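Ethanolamine utilization protein EutL (Clostridium perfringens E str. JGS1987, PDB 4TME) forms part of the protein shell of the ethanolamine utilization microcompartment as a trimeric tandem-BMC-domain protein, and binds ethanolamine, which probably controls opening of its pore. Local coordinates at residues C[15-19]-C[33-38]; C[1-6]-C[111-117]; C[170-176]-C[186-190]; C[66-71]-C[180-184]. All coordinates share one frame. Numbering follows the deposited sequence.

Interaction 1: C[15-19]-C[33-38]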
loop_
_atom_site.group_PDB
_atom_site.type_symbol
_atom_site.label_atom_id
_atom_site.label_comp_id
_atom_site.label_asym_id
_atom_site.label_seq_id
_atom_site.Cartn_x
_atom_site.Cartn_y
_atom_site.Cartn_z
ATOM N N ILE C 15 15.865 -3.216 -21.997
ATOM C CA ILE C 15 15.691 -2.046 -22.848
ATOM C C ILE C 15 14.491 -2.259 -23.766
ATOM O O ILE C 15 14.263 -3.368 -24.255
ATOM C CB ILE C 15 16.958 -1.749 -23.688
ATOM C CG1 ILE C 15 18.031 -1.171 -22.765
ATOM C CG2 ILE C 15 16.649 -0.756 -24.847
ATOM C CD1 ILE C 15 19.362 -0.881 -23.449
ATOM N N ILE C 16 13.711 -1.196 -23.934
ATOM C CA ILE C 16 12.688 -1.093 -24.975
ATOM C C ILE C 16 13.172 -0.097 -26.023
ATOM O O ILE C 16 13.349 1.091 -25.729
ATOM C CB ILE C 16 11.314 -0.607 -24.412
ATOM C CG1 ILE C 16 10.699 -1.648 -23.501
ATOM C CG2 ILE C 16 10.348 -0.242 -25.563
ATOM C CD1 ILE C 16 9.479 -1.122 -22.710
ATOM N N SER C 17 13.409 -0.558 -27.245
ATOM C CA SER C 17 13.797 0.382 -28.301
ATOM C C SER C 17 12.523 0.781 -29.036
ATOM O O SER C 17 11.570 -0.005 -29.119
ATOM C CB SER C 17 14.825 -0.236 -29.239
ATOM O OG SER C 17 14.346 -1.453 -29.747
ATOM N N ASN C 18 12.482 2.016 -29.504
ATOM C CA ASN C 18 11.376 2.489 -30.321
ATOM C C ASN C 18 10.060 2.233 -29.597
ATOM O O ASN C 18 9.224 1.451 -30.046
ATOM C CB ASN C 18 11.397 1.799 -31.682
ATOM C CG ASN C 18 12.747 1.941 -32.380
ATOM O OD1 ASN C 18 13.291 3.043 -32.488
ATOM N ND2 ASN C 18 13.301 0.819 -32.842
ATOM N N VAL C 19 9.915 2.880 -28.450
ATOM C CA VAL C 19 8.765 2.667 -27.597
ATOM C C VAL C 19 7.484 2.953 -28.385
ATOM O O VAL C 19 7.406 3.899 -29.173
ATOM C CB VAL C 19 8.839 3.552 -26.320
ATOM C CG1 VAL C 19 8.803 5.024 -26.675
ATOM C CG2 VAL C 19 7.716 3.200 -25.372
ATOM N N HIS C 33 11.831 11.236 -26.351
ATOM C CA HIS C 33 11.991 9.962 -25.647
ATOM C C HIS C 33 11.588 8.779 -26.539
ATOM O O HIS C 33 10.409 8.424 -26.618
ATOM C CB HIS C 33 11.151 9.941 -24.378
ATOM C CG HIS C 33 11.631 10.878 -23.312
ATOM N ND1 HIS C 33 10.798 11.404 -22.352
ATOM C CD2 HIS C 33 12.866 11.367 -23.046
ATOM C CE1 HIS C 33 11.493 12.184 -21.545
ATOM N NE2 HIS C 33 12.752 12.173 -21.942
ATOM N N LYS C 34 12.566 8.150 -27.165
ATOM C CA LYS C 34 12.304 7.091 -28.136
ATOM C C LYS C 34 12.583 5.696 -27.598
ATOM O O LYS C 34 12.071 4.710 -28.129
ATOM C CB LYS C 34 13.157 7.300 -29.395
ATOM C CG LYS C 34 13.050 8.676 -30.010
ATOM C CD LYS C 34 11.700 8.891 -30.657
ATOM C CE LYS C 34 11.720 10.126 -31.549
ATOM N NZ LYS C 34 10.356 10.486 -32.022
ATOM N N SER C 35 13.388 5.624 -26.543
ATOM C CA SER C 35 13.854 4.364 -25.988
ATOM C C SER C 35 13.775 4.397 -24.482
ATOM O O SER C 35 13.991 5.449 -23.894
ATOM C CB SER C 35 15.288 4.098 -26.415
ATOM O OG SER C 35 15.344 3.876 -27.810
ATOM N N LEU C 36 13.472 3.252 -23.872
ATOM C CA LEU C 36 13.368 3.142 -22.413
ATOM C C LEU C 36 14.336 2.114 -21.848
ATOM O O LEU C 36 14.562 1.077 -22.453
ATOM C CB LEU C 36 11.948 2.746 -21.990
ATOM C CG LEU C 36 10.796 3.619 -22.501
ATOM C CD1 LEU C 36 9.475 2.998 -22.010
ATOM C CD2 LEU C 36 10.937 5.047 -22.041
ATOM N N GLY C 37 14.889 2.407 -20.678
ATOM C CA GLY C 37 15.653 1.438 -19.920
ATOM C C GLY C 37 14.892 1.169 -18.634
ATOM O O GLY C 37 14.498 2.101 -17.944
ATOM N N LEU C 38 14.666 -0.114 -18.351
ATOM C CA LEU C 38 13.871 -0.591 -17.226
ATOM C C LEU C 38 14.779 -1.265 -16.197
ATOM O O LEU C 38 15.627 -2.089 -16.574
ATOM C CB LEU C 38 12.819 -1.607 -17.705
ATOM C CG LEU C 38 11.920 -1.307 -18.909
ATOM C CD1 LEU C 38 11.112 -2.553 -19.305
ATOM C CD2 LEU C 38 10.977 -0.159 -18.608
#
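Residues 15-19 and 33-38 pair as antiparallel strand ends in the four-stranded sheet of the first BMC domain, where strand 10-16 forms one edge beside strand 35-41. Backbone hydrogen bonds hold the register. Ile16 and Leu36 are a hydrogen-bonded pair: Ile16 N to Leu36 O is 2.8 Å, and Leu36 N to Ile16 O is 2.9 Å. Ile15 and Gly37 form the next, non-hydrogen-bonded pair. Beyond the strand, Val19 N is hydrogen-bonded to Lys34 O at 2.8 Å. Lys34 and Ser35 both face Gly89 of strand 83-89, a classic beta bulge. Ser17 faces a subunit boundary: its carbonyl takes a bond from Lys166 of the second subunit, and its OG bonds to His221, a tag residue of that subunit. Apolar contacts gather on the face that carries Ile16 and Leu36. Met23 of helix 21-26 packs on both residues. There, Leu36 CD1 lies 3.8 Å from Val19 CG2 and 4.2 Å from Ile16 CD1, and Ile16 CD1 is 4.0 Å from Leu38 CD1.

Interaction 2: C[1-6]-C[111-117]. With ETA (ethanolamine), chain K.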
loop_
_atom_site.group_PDB
_atom_site.type_symbol
_atom_site.label_atom_id
_atom_site.label_comp_id
_atom_site.label_asym_id
_atom_site.label_seq_id
_atom_site.Cartn_x
_atom_site.Cartn_y
_atom_site.Cartn_z
ATOM N N MET C 1 25.028 -7.056 11.756
ATOM C CA MET C 1 25.180 -6.368 13.069
ATOM C C MET C 1 25.261 -4.857 12.852
ATOM O O MET C 1 25.301 -4.375 11.719
ATOM C CB MET C 1 26.416 -6.889 13.806
ATOM C CG MET C 1 27.716 -6.512 13.179
ATOM S SD MET C 1 29.119 -7.242 14.074
ATOM C CE MET C 1 28.823 -8.987 13.781
ATOM N N LYS C 2 25.266 -4.109 13.941
ATOM C CA LYS C 2 25.200 -2.654 13.855
ATOM C C LYS C 2 26.377 -2.100 13.041
ATOM O O LYS C 2 27.512 -2.566 13.187
ATOM C CB LYS C 2 25.173 -2.068 15.263
ATOM C CG LYS C 2 25.087 -0.568 15.341
ATOM C CD LYS C 2 24.826 -0.154 16.775
ATOM C CE LYS C 2 25.632 1.053 17.184
ATOM N NZ LYS C 2 25.647 1.206 18.672
ATOM N N ASN C 3 26.056 -1.142 12.167
ATOM C CA ASN C 3 26.971 -0.438 11.255
ATOM C C ASN C 3 27.362 -1.262 10.011
ATOM O O ASN C 3 28.096 -0.766 9.148
ATOM C CB ASN C 3 28.228 0.052 12.007
ATOM C CG ASN C 3 27.914 1.198 12.956
ATOM O OD1 ASN C 3 27.152 2.113 12.614
ATOM N ND2 ASN C 3 28.452 1.131 14.171
ATOM N N ASP C 4 26.832 -2.482 9.882
ATOM C CA ASP C 4 27.012 -3.240 8.641
ATOM C C ASP C 4 26.278 -2.547 7.509
ATOM O O ASP C 4 25.162 -2.043 7.686
ATOM C CB ASP C 4 26.485 -4.678 8.753
ATOM C CG ASP C 4 27.415 -5.609 9.515
ATOM O OD1 ASP C 4 28.592 -5.263 9.794
ATOM O OD2 ASP C 4 26.947 -6.731 9.812
ATOM N N LEU C 5 26.897 -2.537 6.334
ATOM C CA LEU C 5 26.196 -2.123 5.126
ATOM C C LEU C 5 25.272 -3.245 4.673
ATOM O O LEU C 5 25.695 -4.397 4.618
ATOM C CB LEU C 5 27.214 -1.793 4.030
ATOM C CG LEU C 5 26.612 -1.250 2.738
ATOM C CD1 LEU C 5 26.402 0.246 2.887
ATOM C CD2 LEU C 5 27.512 -1.586 1.547
ATOM N N ILE C 6 24.017 -2.935 4.351
ATOM C CA ILE C 6 23.130 -3.920 3.744
ATOM C C ILE C 6 23.312 -3.834 2.221
ATOM O O ILE C 6 22.988 -2.822 1.608
ATOM C CB ILE C 6 21.668 -3.692 4.135
ATOM C CG1 ILE C 6 21.516 -3.848 5.645
ATOM C CG2 ILE C 6 20.746 -4.687 3.449
ATOM C CD1 ILE C 6 21.403 -2.560 6.347
ATOM N N GLY C 111 24.525 1.933 0.385
ATOM C CA GLY C 111 23.479 1.071 0.897
ATOM C C GLY C 111 22.934 1.558 2.209
ATOM O O GLY C 111 23.494 2.466 2.802
ATOM N N PHE C 112 21.836 0.955 2.635
ATOM C CA PHE C 112 21.324 1.180 3.975
ATOM C C PHE C 112 22.307 0.587 4.975
ATOM O O PHE C 112 23.072 -0.319 4.666
ATOM C CB PHE C 112 19.938 0.566 4.141
ATOM C CG PHE C 112 18.827 1.418 3.606
ATOM C CD1 PHE C 112 18.756 1.729 2.243
ATOM C CD2 PHE C 112 17.851 1.916 4.453
ATOM C CE1 PHE C 112 17.741 2.532 1.746
ATOM C CE2 PHE C 112 16.823 2.704 3.959
ATOM C CZ PHE C 112 16.767 3.012 2.588
ATOM N N VAL C 113 22.308 1.148 6.172
ATOM C CA VAL C 113 23.179 0.719 7.241
ATOM C C VAL C 113 22.353 0.150 8.383
ATOM O O VAL C 113 21.305 0.685 8.722
ATOM C CB VAL C 113 24.024 1.890 7.759
ATOM C CG1 VAL C 113 24.864 1.462 8.965
ATOM C CG2 VAL C 113 24.917 2.409 6.638
ATOM N N SER C 114 22.819 -0.951 8.949
ATOM C CA SER C 114 22.129 -1.572 10.072
ATOM C C SER C 114 22.308 -0.780 11.364
ATOM O O SER C 114 23.397 -0.310 11.661
ATOM C CB SER C 114 22.640 -3.000 10.294
ATOM O OG SER C 114 22.049 -3.528 11.485
ATOM N N ALA C 115 21.231 -0.688 12.152
ATOM C CA ALA C 115 21.268 -0.009 13.448
ATOM C C ALA C 115 21.269 -0.984 14.633
ATOM O O ALA C 115 21.316 -0.548 15.785
ATOM C CB ALA C 115 20.068 0.953 13.558
ATOM N N ASN C 116 21.234 -2.295 14.380
ATOM C CA ASN C 116 21.206 -3.234 15.501
ATOM C C ASN C 116 21.700 -4.638 15.148
ATOM O O ASN C 116 22.124 -4.904 14.014
ATOM C CB ASN C 116 19.781 -3.300 16.102
ATOM C CG ASN C 116 18.740 -3.849 15.131
ATOM O OD1 ASN C 116 19.061 -4.301 14.032
ATOM N ND2 ASN C 116 17.473 -3.813 15.545
ATOM N N GLU C 117 21.650 -5.536 16.128
ATOM C CA GLU C 117 22.399 -6.790 16.020
ATOM C C GLU C 117 21.869 -7.683 14.908
ATOM O O GLU C 117 22.661 -8.341 14.224
ATOM C CB GLU C 117 22.379 -7.544 17.355
ATOM C CG GLU C 117 23.153 -8.871 17.342
ATOM C CD GLU C 117 24.622 -8.709 16.946
ATOM O OE1 GLU C 117 25.244 -7.695 17.337
ATOM O OE2 GLU C 117 25.154 -9.597 16.242
HETATM C CA ETA K . 13.946 1.233 2.252
HETATM N N ETA K . 12.770 0.798 1.527
HETATM C C ETA K . 14.914 0.076 2.454
HETATM O O ETA K . 15.285 -0.537 1.246
HETATM O O HOH W 1 25.225 -5.245 16.732
HETATM O O HOH W 2 20.976 -1.182 0.876
#
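Ile6 has an unusual side chain. Its chi2 of 103° lies between wells, and this swings CD1 back over the opposite strand, 3.4 Å from Ser114 N and 4.1 Å from Phe112 CB. Leu5, with chi1 t and chi2 p, sends CD1 to within 3.6 Å of Gly111 N. A side chain at Gly111 would clash with Ile6 O, and its backbone angles also call for glycine. Phe112 has chi1 m, and its ring leads away from residues 1-6 into an ethanolamine pocket. There C of ethanolamine K lies over one ring face; the closest approach is Phe112 CZ to the ligand CA, 3.4 Å. The weakly bonded strand 5-6 pairs antiparallel with strand 112-114 at one edge of the six-stranded sheet of this tandem BMC protein. Ile6 N bonds to Phe112 O at 2.8 Å, Ser114 N to Asp4 O at 2.9 Å, and Asn3 N to Ser114 O at 2.8 Å. A type II turn from Met1 to Asp4 shapes the N-terminus; Asp4, with chi1 m, takes a bond from Met1 N to its OD2 at 2.8 Å. Ser114, with chi1 t, forms an ST turn through Asn116 N to Ser114 OG at 3.3 Å, and its OG also bonds to Asp119. Glu117 reaches back with chi2 p: a water lies 2.5 Å from Glu117 OE1 and 3.0 Å from Lys2 N.

Interaction 3: C[170-176]-C[186-190]. With ETA (ethanolamine), chain J.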
loop_
_atom_site.group_PDB
_atom_site.type_symbol
_atom_site.label_atom_id
_atom_site.label_comp_id
_atom_site.label_asym_id
_atom_site.label_seq_id
_atom_site.Cartn_x
_atom_site.Cartn_y
_atom_site.Cartn_z
ATOM N N VAL C 170 20.754 23.344 6.968
ATOM C CA VAL C 170 20.072 22.724 5.834
ATOM C C VAL C 170 18.596 23.119 5.744
ATOM O O VAL C 170 17.977 23.523 6.743
ATOM C CB VAL C 170 20.168 21.183 5.907
ATOM C CG1 VAL C 170 21.624 20.742 5.727
ATOM C CG2 VAL C 170 19.580 20.661 7.209
ATOM N N GLU C 171 18.055 23.017 4.531
ATOM C CA GLU C 171 16.669 23.342 4.224
ATOM C C GLU C 171 15.915 22.095 3.821
ATOM O O GLU C 171 16.450 21.221 3.143
ATOM C CB GLU C 171 16.567 24.350 3.080
ATOM C CG GLU C 171 17.332 25.644 3.286
ATOM C CD GLU C 171 17.192 26.572 2.097
ATOM O OE1 GLU C 171 17.983 26.439 1.130
ATOM O OE2 GLU C 171 16.280 27.425 2.126
ATOM N N MET C 172 14.658 22.033 4.228
ATOM C CA MET C 172 13.747 20.979 3.837
ATOM C C MET C 172 13.364 21.159 2.367
ATOM O O MET C 172 12.949 22.255 1.967
ATOM C CB MET C 172 12.518 21.027 4.754
ATOM C CG MET C 172 11.349 20.169 4.348
ATOM S SD MET C 172 11.781 18.445 4.314
ATOM C CE MET C 172 11.641 17.898 6.026
ATOM N N CYS C 173 13.550 20.115 1.554
ATOM C CA CYS C 173 13.137 20.146 0.151
ATOM C C CYS C 173 11.933 19.256 -0.141
ATOM O O CYS C 173 10.971 19.685 -0.787
ATOM C CB CYS C 173 14.297 19.724 -0.745
ATOM S SG CYS C 173 15.643 20.838 -0.590
ATOM N N GLU C 174 11.995 18.018 0.329
ATOM C CA GLU C 174 10.941 17.048 0.106
ATOM C C GLU C 174 10.810 16.152 1.327
ATOM O O GLU C 174 11.815 15.663 1.852
ATOM C CB GLU C 174 11.236 16.200 -1.137
ATOM C CG GLU C 174 10.153 15.200 -1.492
ATOM C CD GLU C 174 9.054 15.809 -2.351
ATOM O OE1 GLU C 174 8.779 15.245 -3.435
ATOM O OE2 GLU C 174 8.466 16.839 -1.952
ATOM N N PHE C 175 9.577 15.975 1.793
ATOM C CA PHE C 175 9.276 15.174 2.977
ATOM C C PHE C 175 8.643 13.873 2.516
ATOM O O PHE C 175 7.666 13.910 1.770
ATOM C CB PHE C 175 8.320 15.963 3.890
ATOM C CG PHE C 175 7.850 15.231 5.113
ATOM C CD1 PHE C 175 8.755 14.693 6.011
ATOM C CD2 PHE C 175 6.481 15.136 5.408
ATOM C CE1 PHE C 175 8.316 14.040 7.160
ATOM C CE2 PHE C 175 6.038 14.493 6.554
ATOM C CZ PHE C 175 6.950 13.951 7.435
ATOM N N PHE C 176 9.194 12.734 2.916
ATOM C CA PHE C 176 8.604 11.444 2.601
ATOM C C PHE C 176 7.748 11.049 3.797
ATOM O O PHE C 176 8.272 10.536 4.785
ATOM C CB PHE C 176 9.665 10.365 2.365
ATOM C CG PHE C 176 10.779 10.775 1.433
ATOM C CD1 PHE C 176 10.509 11.339 0.210
ATOM C CD2 PHE C 176 12.096 10.555 1.799
ATOM C CE1 PHE C 176 11.562 11.686 -0.658
ATOM C CE2 PHE C 176 13.149 10.912 0.950
ATOM C CZ PHE C 176 12.871 11.471 -0.261
ATOM N N GLY C 186 11.202 9.832 5.655
ATOM C CA GLY C 186 12.442 10.596 5.691
ATOM C C GLY C 186 12.319 11.863 4.882
ATOM O O GLY C 186 11.229 12.432 4.797
ATOM N N ALA C 187 13.420 12.319 4.286
ATOM C CA ALA C 187 13.396 13.590 3.574
ATOM C C ALA C 187 14.634 13.774 2.722
ATOM O O ALA C 187 15.647 13.095 2.914
ATOM C CB ALA C 187 13.291 14.759 4.555
ATOM N N LEU C 188 14.523 14.718 1.804
ATOM C CA LEU C 188 15.658 15.301 1.108
ATOM C C LEU C 188 15.899 16.686 1.674
ATOM O O LEU C 188 14.989 17.538 1.651
ATOM C CB LEU C 188 15.410 15.421 -0.398
ATOM C CG LEU C 188 15.045 14.147 -1.161
ATOM C CD1 LEU C 188 14.731 14.450 -2.637
ATOM C CD2 LEU C 188 16.155 13.110 -1.041
ATOM N N LEU C 189 17.106 16.925 2.180
ATOM C CA LEU C 189 17.477 18.239 2.704
ATOM C C LEU C 189 18.590 18.800 1.838
ATOM O O LEU C 189 19.381 18.037 1.305
ATOM C CB LEU C 189 17.965 18.172 4.158
ATOM C CG LEU C 189 17.107 17.337 5.118
ATOM C CD1 LEU C 189 17.713 17.355 6.516
ATOM C CD2 LEU C 189 15.669 17.868 5.156
ATOM N N THR C 190 18.683 20.117 1.718
ATOM C CA THR C 190 19.777 20.703 0.928
ATOM C C THR C 190 20.550 21.756 1.703
ATOM O O THR C 190 20.064 22.318 2.681
ATOM C CB THR C 190 19.271 21.309 -0.403
ATOM O OG1 THR C 190 20.395 21.596 -1.255
ATOM C CG2 THR C 190 18.478 22.604 -0.186
HETATM C CA ETA J . 11.204 7.513 0.085
HETATM N N ETA J . 11.608 6.544 -0.898
HETATM C C ETA J . 11.481 6.931 1.455
HETATM O O ETA J . 10.609 5.844 1.710
#
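Leu188 lies at the middle of the contact. Its CG is 3.6 Å from Phe176 CZ, and its CD1 is 4.2 Å from Glu174 CB on the same face of the sheet. On the other face, Met172 CE meets Ala187 CB at 3.8 Å, Met172 SD lies 4.0 Å from Leu189 CD2, and Leu189 CD1 is 3.9 Å from Val170 CG2. Helix 154-167 packs on Ala187, Leu189 and Phe175 there. Further out, Cys173 SG touches Thr190 CG2 at 3.4 Å. The backbones are joined by hydrogen bonds at both ends. At one end Phe176 N to Gly186 O is 2.8 Å. Phe176 also turns one ring face to an ethanolamine, with Phe176 CG 3.6 Å from CA of ethanolamine J. Midway the register shifts by one residue. Cys173 N bonds to Leu188 O at 3.0 Å, and Glu174 N bonds weakly to the same Leu188 O at 3.3 Å. At the polar edge, exposed Glu171 pairs with Thr190: Glu171 N to Thr190 O is 2.8 Å. Thr190 OG1 is hydrogen-bonded to Ala146 O. The arrangement is an antiparallel beta hairpin with a classic bulge, at the edge of the second BMC domain's sheet, and contributes Phe176 to an ethanolamine pocket.

Interaction 4: C[66-71]-C[180-184]. With ETA (ethanolamine), chain K; ETA (ethanolamine), chain J.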
loop_
_atom_site.group_PDB
_atom_site.type_symbol
_atom_site.label_atom_id
_atom_site.label_comp_id
_atom_site.label_asym_id
_atom_site.label_seq_id
_atom_site.Cartn_x
_atom_site.Cartn_y
_atom_site.Cartn_z
ATOM N N ARG C 66 9.023 4.225 -8.930
ATOM C CA ARG C 66 8.046 3.881 -7.889
ATOM C C ARG C 66 8.495 2.701 -7.046
ATOM O O ARG C 66 9.132 1.769 -7.555
ATOM C CB ARG C 66 6.682 3.538 -8.499
ATOM C CG ARG C 66 5.929 4.659 -9.223
ATOM C CD ARG C 66 5.403 5.721 -8.270
ATOM N NE ARG C 66 4.621 5.153 -7.151
ATOM C CZ ARG C 66 3.374 4.687 -7.231
ATOM N NH1 ARG C 66 2.705 4.712 -8.374
ATOM N NH2 ARG C 66 2.770 4.196 -6.144
ATOM N N SER C 67 8.118 2.749 -5.766
ATOM C CA SER C 67 8.390 1.700 -4.797
ATOM C C SER C 67 7.220 0.722 -4.650
ATOM O O SER C 67 6.066 1.098 -4.875
ATOM C CB SER C 67 8.693 2.338 -3.427
ATOM O OG SER C 67 9.817 3.211 -3.549
ATOM N N MET C 68 7.529 -0.498 -4.229
ATOM C CA MET C 68 6.527 -1.555 -4.078
ATOM C C MET C 68 5.945 -1.618 -2.661
ATOM O O MET C 68 6.671 -1.458 -1.657
ATOM C CB MET C 68 7.114 -2.928 -4.409
ATOM C CG MET C 68 7.735 -3.020 -5.788
ATOM S SD MET C 68 6.512 -2.875 -7.104
ATOM C CE MET C 68 7.092 -1.473 -7.984
ATOM N N TYR C 69 4.652 -1.927 -2.566
ATOM C CA TYR C 69 4.004 -1.983 -1.242
ATOM C C TYR C 69 4.605 -3.068 -0.360
ATOM O O TYR C 69 4.722 -4.227 -0.763
ATOM C CB TYR C 69 2.481 -2.192 -1.387
ATOM C CG TYR C 69 1.803 -1.039 -2.053
ATOM C CD1 TYR C 69 1.603 0.166 -1.365
ATOM C CD2 TYR C 69 1.342 -1.133 -3.361
ATOM C CE1 TYR C 69 0.971 1.228 -1.968
ATOM C CE2 TYR C 69 0.704 -0.057 -3.978
ATOM C CZ TYR C 69 0.533 1.124 -3.269
ATOM O OH TYR C 69 -0.087 2.193 -3.860
ATOM N N ALA C 70 5.051 -2.638 0.830
ATOM C CA ALA C 70 5.542 -3.472 1.924
ATOM C C ALA C 70 6.954 -4.001 1.702
ATOM O O ALA C 70 7.439 -4.786 2.500
ATOM C CB ALA C 70 4.576 -4.633 2.212
ATOM N N GLY C 71 7.622 -3.521 0.655
ATOM C CA GLY C 71 9.058 -3.736 0.498
ATOM C C GLY C 71 9.514 -5.094 -0.025
ATOM O O GLY C 71 8.727 -6.035 -0.207
ATOM N N THR C 180 5.706 5.612 3.307
ATOM C CA THR C 180 5.803 5.453 1.861
ATOM C C THR C 180 5.433 3.997 1.543
ATOM O O THR C 180 5.100 3.244 2.466
ATOM C CB THR C 180 7.197 5.790 1.386
ATOM O OG1 THR C 180 8.132 4.944 2.060
ATOM C CG2 THR C 180 7.474 7.238 1.724
ATOM N N GLU C 181 5.517 3.572 0.276
ATOM C CA GLU C 181 5.012 2.240 -0.061
ATOM C C GLU C 181 5.706 1.143 0.734
ATOM O O GLU C 181 5.060 0.168 1.130
ATOM C CB GLU C 181 5.155 1.954 -1.569
ATOM C CG GLU C 181 4.175 2.747 -2.439
ATOM C CD GLU C 181 4.633 4.160 -2.792
ATOM O OE1 GLU C 181 5.715 4.610 -2.338
ATOM O OE2 GLU C 181 3.898 4.829 -3.550
ATOM N N THR C 182 7.003 1.316 1.020
ATOM C CA THR C 182 7.766 0.297 1.723
ATOM C C THR C 182 7.715 0.464 3.253
ATOM O O THR C 182 8.437 -0.236 3.955
ATOM C CB THR C 182 9.257 0.277 1.303
ATOM O OG1 THR C 182 9.905 1.507 1.663
ATOM C CG2 THR C 182 9.390 0.054 -0.223
ATOM N N ASN C 183 6.874 1.379 3.726
ATOM C CA ASN C 183 6.714 1.665 5.162
ATOM C C ASN C 183 7.962 2.272 5.797
ATOM O O ASN C 183 8.318 1.973 6.940
ATOM C CB ASN C 183 6.281 0.402 5.912
ATOM C CG ASN C 183 4.935 -0.099 5.429
ATOM O OD1 ASN C 183 4.050 0.706 5.150
ATOM N ND2 ASN C 183 4.801 -1.415 5.230
ATOM N N PHE C 184 8.613 3.137 5.030
ATOM C CA PHE C 184 9.692 3.991 5.516
ATOM C C PHE C 184 9.258 5.464 5.444
ATOM O O PHE C 184 8.099 5.791 5.135
ATOM C CB PHE C 184 10.973 3.739 4.698
ATOM C CG PHE C 184 11.729 2.508 5.124
ATOM C CD1 PHE C 184 11.266 1.230 4.814
ATOM C CD2 PHE C 184 12.905 2.619 5.849
ATOM C CE1 PHE C 184 11.990 0.098 5.213
ATOM C CE2 PHE C 184 13.624 1.496 6.246
ATOM C CZ PHE C 184 13.160 0.228 5.930
HETATM C CA ETA K . 13.946 1.233 2.252
HETATM N N ETA K . 12.770 0.798 1.527
HETATM C C ETA K . 14.914 0.076 2.454
HETATM O O ETA K . 15.285 -0.537 1.246
HETATM C CA ETA J . 11.204 7.513 0.085
HETATM N N ETA J . 11.608 6.544 -0.898
HETATM C C ETA J . 11.481 6.931 1.455
HETATM O O ETA J . 10.609 5.844 1.710
HETATM O O HOH W 3 6.797 5.300 -4.937
HETATM O O HOH W 4 1.125 4.685 -3.224
HETATM O O HOH W 5 6.746 -3.636 5.398
HETATM O O HOH W 6 9.672 -2.581 3.675
#
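Glu181 has the largest surface buried in this contact, and its side chain lies among Arg66, Ser67 and Tyr69. Its carboxylate forms a salt bridge, with Glu181 OE2 2.9 Å from Arg66 NH2. A water links Glu181 OE2 to Tyr69 OH, at 2.8 Å from each. Glu181 CG lies 3.6 Å from Tyr69 CE1. The backbone takes part too: Ala70 N bonds to Glu181 O at 2.8 Å. This joins two beta turns, a type II turn at 68-71 and a type I turn at 180-183. They bring the two BMC domains together near the threefold axis of the trimer, where Tyr69 meets Tyr69 of both neighbouring subunits. Thr182 is next in buried surface. Its CG2 packs 3.4 Å from Met68 O and 4.0 Å from Ser67 CB, while Thr182 OG1 accepts a bond from N of ethanolamine K at 3.0 Å. Ser67 points its CB toward residues 180-184, and its OG bonds to Tyr48 and Asp44. Thr180 OG1 is hydrogen-bonded to O of ethanolamine J at 2.7 Å.

Overall arrangement
Along the chain, interaction 1 falls between the two segments of interaction 2. Interaction 3 comes after both, and interaction 4 crosses interactions 2 and 3. Interactions 1 and 4 reach the same four-stranded sheet, with centres about 26 Å apart. Interactions 2 and 3 lie on opposite edges of the six-stranded sheet, with centres about 23 Å apart. Interaction 4 joins the two halves of the chain. It touches interaction 2, where Phe112 CE2 is 4.1 Å from Phe184 CE2, and both meet ethanolamine K. Interactions 3 and 4 share ethanolamine J. Both ligand sites, the junction of the BMC halves and subunit contacts thus meet at interaction 4, consistent with allosteric control of the pore by substrate.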